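PDB 2WLR: thiosulfate sulfurtransferase YnjE from Escherichia coli, which catalyses the transfer of sulfur from thiosulfate to cyanide, giving thiocyanate and sulfite, as a periplasmic protein with rhodanese repeats. Local coordinates for residues A[66-70]-A[71-75]; A[89-92]-A[93-97]. One frame throughout, in Å; residues are numbered along the deposited sequence.

Overall arrangement
Both contacts are local and lie within the first rhodanese repeat. Contact 1 is the C-terminal end of helix 61-70 and the loop that leads on toward strand 79-82. Contact 2 takes in the last nine residues of helix 85-97, which follows that strand. Their centres are about 14 Å apart, and they touch where I68 CD1 meets L95 CD2 at 4.1 Å. L51 is a shared neighbour, packed against by W67 from contact 1 and by V91 and L95 from contact 2. Both contacts are away from the active-site cysteine, C365, which belongs to the third repeat. A bound HEPES molecule lies about 9 Å from the side chain of Q70.

Contact 1: A[66-70]-A[71-75]; sequences AWIKQ and HNLKT
The imidazole of H71 lies over one face of the W67 indole. H71 CD2 stands 3.4 Å above the indole plane, displaced toward the rim. In return, W67 CZ2 lies over one face of the imidazole, and W67 C is at the imidazole edge. The planes are inclined at 40°, so the pair is neither a parallel stack nor a T. W67 NE1 and H71 NE2 are 3.1 Å apart but poorly angled for a hydrogen bond, because NE2 sits over the indole face.

This is a Schellman motif, closing helix 61-70. H71 is the first residue to leave helical geometry. N72 takes the left-handed conformation, which turns the chain back over the helix end. N72 N donates to K69 O at 3.2 Å, from above the carbonyl plane. L73 N donates to I68 O at 3.3 Å, a weak bond by length although nearly straight at 172°. The loop amides thus supply donors for carbonyls of the last helical turn.

W67 CG is anti to its own N (chi1 -176°), which swings the indole outward, leaning toward the helix end and H71. Around the pair, L49 of strand 49-50 touches W67, H71 and L73. The motif's apolar contact is I68 CG2 against L73 CB at 3.8 Å. Beside it, L73 CD1 meets W67 CZ3 obliquely at 3.6 Å.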
loop_
_atom_site.group_PDB
_atom_site.type_symbol
_atom_site.label_atom_id
_atom_site.label_comp_id
_atom_site.label_asym_id
_atom_site.label_seq_id
_atom_site.Cartn_x
_atom_site.Cartn_y
_atom_site.Cartn_z
ATOM N N ALA A 66 -12.244 1.638 -18.315
ATOM C CA ALA A 66 -12.662 1.613 -16.919
ATOM C C ALA A 66 -11.982 2.722 -16.103
ATOM O O ALA A 66 -12.605 3.414 -15.299
ATOM C CB ALA A 66 -12.410 0.254 -16.330
ATOM N N TRP A 67 -10.691 2.904 -16.333
ATOM C CA TRP A 67 -9.937 3.911 -15.604
ATOM C C TRP A 67 -10.430 5.302 -15.961
ATOM O O TRP A 67 -10.629 6.170 -15.102
ATOM C CB TRP A 67 -8.450 3.746 -15.953
ATOM C CG TRP A 67 -7.524 4.657 -15.212
ATOM C CD1 TRP A 67 -6.839 4.353 -14.065
ATOM C CD2 TRP A 67 -7.138 5.962 -15.592
ATOM N NE1 TRP A 67 -6.091 5.437 -13.688
ATOM C CE2 TRP A 67 -6.230 6.430 -14.608
ATOM C CE3 TRP A 67 -7.472 6.815 -16.648
ATOM C CZ2 TRP A 67 -5.688 7.713 -14.635
ATOM C CZ3 TRP A 67 -6.913 8.085 -16.697
ATOM C CH2 TRP A 67 -6.013 8.522 -15.678
ATOM N N ILE A 68 -10.657 5.547 -17.237
ATOM C CA ILE A 68 -11.186 6.831 -17.685
ATOM C C ILE A 68 -12.537 7.110 -17.008
ATOM O O ILE A 68 -12.729 8.199 -16.458
ATOM C CB ILE A 68 -11.285 6.871 -19.225
ATOM C CG1 ILE A 68 -9.866 6.903 -19.852
ATOM C CG2 ILE A 68 -12.119 8.078 -19.695
ATOM C CD1 ILE A 68 -9.843 6.659 -21.360
ATOM N N LYS A 69 -13.418 6.107 -16.987
ATOM C CA LYS A 69 -14.745 6.241 -16.353
ATOM C C LYS A 69 -14.676 6.453 -14.845
ATOM O O LYS A 69 -15.445 7.258 -14.275
ATOM C CB LYS A 69 -15.545 4.969 -16.612
ATOM C CG LYS A 69 -16.216 4.957 -17.932
ATOM C CD LYS A 69 -17.708 5.111 -17.770
ATOM C CE LYS A 69 -18.320 3.803 -17.312
ATOM N NZ LYS A 69 -19.663 3.975 -16.699
ATOM N N GLN A 70 -13.817 5.691 -14.199
ATOM C CA GLN A 70 -13.661 5.734 -12.733
ATOM C C GLN A 70 -13.164 7.111 -12.275
ATOM O O GLN A 70 -13.418 7.499 -11.136
ATOM C CB GLN A 70 -12.702 4.649 -12.248
ATOM C CG GLN A 70 -13.294 3.252 -12.173
ATOM C CD GLN A 70 -12.275 2.150 -12.265
ATOM O OE1 GLN A 70 -11.067 2.367 -12.061
ATOM N NE2 GLN A 70 -12.755 0.933 -12.565
ATOM N N HIS A 71 -12.456 7.826 -13.151
ATOM C CA HIS A 71 -11.891 9.140 -12.822
ATOM C C HIS A 71 -12.670 10.306 -13.419
ATOM O O HIS A 71 -12.193 11.425 -13.417
ATOM C CB HIS A 71 -10.421 9.197 -13.245
ATOM C CG HIS A 71 -9.568 8.185 -12.553
ATOM N ND1 HIS A 71 -8.957 8.417 -11.340
ATOM C CD2 HIS A 71 -9.265 6.912 -12.882
ATOM C CE1 HIS A 71 -8.300 7.330 -10.976
ATOM N NE2 HIS A 71 -8.483 6.399 -11.885
ATOM N N ASN A 72 -13.863 10.038 -13.946
ATOM C CA ASN A 72 -14.751 11.127 -14.396
ATOM C C ASN A 72 -14.098 12.053 -15.440
ATOM O O ASN A 72 -14.262 13.294 -15.435
ATOM C CB ASN A 72 -15.248 11.930 -13.188
ATOM C CG ASN A 72 -15.846 11.041 -12.098
ATOM O OD1 ASN A 72 -16.769 10.260 -12.346
ATOM N ND2 ASN A 72 -15.323 11.165 -10.878
ATOM N N LEU A 73 -13.403 11.443 -16.387
ATOM C CA LEU A 73 -12.842 12.193 -17.489
ATOM C C LEU A 73 -13.886 12.333 -18.586
ATOM O O LEU A 73 -14.259 11.353 -19.228
ATOM C CB LEU A 73 -11.597 11.484 -18.017
ATOM C CG LEU A 73 -10.389 11.673 -17.096
ATOM C CD1 LEU A 73 -9.377 10.569 -17.308
ATOM C CD2 LEU A 73 -9.748 13.039 -17.347
ATOM N N LYS A 74 -14.369 13.550 -18.795
ATOM C CA LYS A 74 -15.394 13.731 -19.814
ATOM C C LYS A 74 -14.753 13.740 -21.196
ATOM O O LYS A 74 -13.681 14.323 -21.370
ATOM C CB LYS A 74 -16.186 15.005 -19.549
ATOM C CG LYS A 74 -16.958 14.938 -18.240
ATOM C CD LYS A 74 -16.331 15.802 -17.158
ATOM C CE LYS A 74 -16.796 17.248 -17.275
ATOM N NZ LYS A 74 -16.186 18.001 -18.433
ATOM N N THR A 75 -15.408 13.091 -22.170
ATOM C CA THR A 75 -14.861 12.921 -23.526
ATOM C C THR A 75 -14.108 14.149 -24.039
ATOM O O THR A 75 -12.970 14.035 -24.517
ATOM C CB THR A 75 -15.990 12.570 -24.545
ATOM O OG1 THR A 75 -16.614 11.332 -24.171
ATOM C CG2 THR A 75 -15.448 12.447 -25.954
#

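Contact 2: A[89-92]-A[93-97]; sequences DAVK and TRLQK
D89 O is held by two donors of T93, the hydroxyl OG1 and the backbone N, each at 3.0 Å. They reach it from opposite faces of the carbonyl plane. T93 OG1 stands beside its backbone N (chi1 -63°), which turns the hydroxyl back along the helix. The side chain doubles a backbone bond within helix 85-97. The following residues keep the alpha-helical pattern, with L95 N to V91 O and Q96 N to K92 O both at 2.9 Å.

On one flank the K92 chain bends at chi3 (74°) and crosses Q96, with K92 CD 3.6 Å from Q96 NE2. K92 NZ makes a weak salt bridge to D89 OD1 at 3.3 Å. K92 NZ and Q96 NE2 both donate to A4 O at the modelled N-terminus. On the buried side V91 and L95 point the same way, and V91 CG1 touches L95 CD1 at 3.7 Å.

The helix is the crossover of a beta-alpha-beta unit between the parallel strands 79-82 and 103-105. V91 and K92 pack on L81 of the first strand, while K92, L95 and Q96 pack on I103 of the second. R94 bonds M59 O and L56 O through its guanidinium and packs on L64 of helix 61-70.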
loop_
_atom_site.group_PDB
_atom_site.type_symbol
_atom_site.label_atom_id
_atom_site.label_comp_id
_atom_site.label_asym_id
_atom_site.label_seq_id
_atom_site.Cartn_x
_atom_site.Cartn_y
_atom_site.Cartn_z
ATOM N N ASP A 89 4.010 11.169 -24.807
ATOM C CA ASP A 89 3.571 10.748 -26.144
ATOM C C ASP A 89 2.837 9.404 -26.098
ATOM O O ASP A 89 1.812 9.215 -26.768
ATOM C CB ASP A 89 4.788 10.643 -27.075
ATOM C CG ASP A 89 4.404 10.278 -28.495
ATOM O OD1 ASP A 89 3.892 11.162 -29.201
ATOM O OD2 ASP A 89 4.608 9.109 -28.867
ATOM N N ALA A 90 3.362 8.463 -25.328
ATOM C CA ALA A 90 2.770 7.125 -25.214
ATOM C C ALA A 90 1.361 7.202 -24.640
ATOM O O ALA A 90 0.405 6.585 -25.127
ATOM C CB ALA A 90 3.632 6.241 -24.332
ATOM N N VAL A 91 1.219 7.949 -23.553
ATOM C CA VAL A 91 -0.085 8.149 -22.927
ATOM C C VAL A 91 -1.041 8.904 -23.864
ATOM O O VAL A 91 -2.201 8.533 -23.988
ATOM C CB VAL A 91 0.064 8.856 -21.546
ATOM C CG1 VAL A 91 -1.285 9.266 -20.994
ATOM C CG2 VAL A 91 0.822 7.929 -20.596
ATOM N N LYS A 92 -0.542 9.955 -24.524
ATOM C CA LYS A 92 -1.366 10.721 -25.472
ATOM C C LYS A 92 -1.988 9.765 -26.498
ATOM O O LYS A 92 -3.177 9.828 -26.775
ATOM C CB LYS A 92 -0.540 11.778 -26.188
ATOM C CG LYS A 92 -1.287 12.507 -27.301
ATOM C CD LYS A 92 -0.350 13.029 -28.390
ATOM C CE LYS A 92 0.156 11.879 -29.278
ATOM N NZ LYS A 92 1.032 12.351 -30.390
ATOM N N THR A 93 -1.183 8.852 -27.001
ATOM C CA THR A 93 -1.615 7.981 -28.095
ATOM C C THR A 93 -2.706 7.033 -27.618
ATOM O O THR A 93 -3.737 6.888 -28.286
ATOM C CB THR A 93 -0.409 7.258 -28.674
ATOM O OG1 THR A 93 0.486 8.235 -29.223
ATOM C CG2 THR A 93 -0.810 6.285 -29.781
ATOM N N ARG A 94 -2.537 6.423 -26.446
ATOM C CA ARG A 94 -3.558 5.565 -25.869
ATOM C C ARG A 94 -4.838 6.336 -25.546
ATOM O O ARG A 94 -5.950 5.833 -25.763
ATOM C CB ARG A 94 -3.060 4.794 -24.631
ATOM C CG ARG A 94 -2.160 3.589 -24.947
ATOM C CD ARG A 94 -2.881 2.433 -25.634
ATOM N NE ARG A 94 -3.914 1.842 -24.814
ATOM C CZ ARG A 94 -3.743 0.923 -23.873
ATOM N NH1 ARG A 94 -2.541 0.468 -23.556
ATOM N NH2 ARG A 94 -4.807 0.464 -23.233
ATOM N N LEU A 95 -4.699 7.559 -25.029
ATOM C CA LEU A 95 -5.903 8.313 -24.681
ATOM C C LEU A 95 -6.661 8.751 -25.926
ATOM O O LEU A 95 -7.891 8.820 -25.907
ATOM C CB LEU A 95 -5.558 9.511 -23.786
ATOM C CG LEU A 95 -5.089 9.136 -22.389
ATOM C CD1 LEU A 95 -4.710 10.422 -21.697
ATOM C CD2 LEU A 95 -6.099 8.396 -21.565
ATOM N N GLN A 96 -5.945 9.103 -26.983
ATOM C CA GLN A 96 -6.593 9.425 -28.270
ATOM C C GLN A 96 -7.398 8.237 -28.785
ATOM O O GLN A 96 -8.558 8.387 -29.156
ATOM C CB GLN A 96 -5.558 9.830 -29.323
ATOM C CG GLN A 96 -4.927 11.195 -29.088
ATOM C CD GLN A 96 -3.779 11.491 -30.040
ATOM O OE1 GLN A 96 -3.183 10.587 -30.632
ATOM N NE2 GLN A 96 -3.442 12.758 -30.166
ATOM N N LYS A 97 -6.799 7.059 -28.756
ATOM C CA LYS A 97 -7.475 5.844 -29.223
ATOM C C LYS A 97 -8.645 5.477 -28.306
ATOM O O LYS A 97 -9.603 4.833 -28.752
ATOM C CB LYS A 97 -6.475 4.704 -29.365
ATOM C CG LYS A 97 -5.524 4.893 -30.531
ATOM C CD LYS A 97 -4.305 3.992 -30.403
ATOM C CE LYS A 97 -3.239 4.256 -31.461
ATOM N NZ LYS A 97 -2.043 3.356 -31.274
#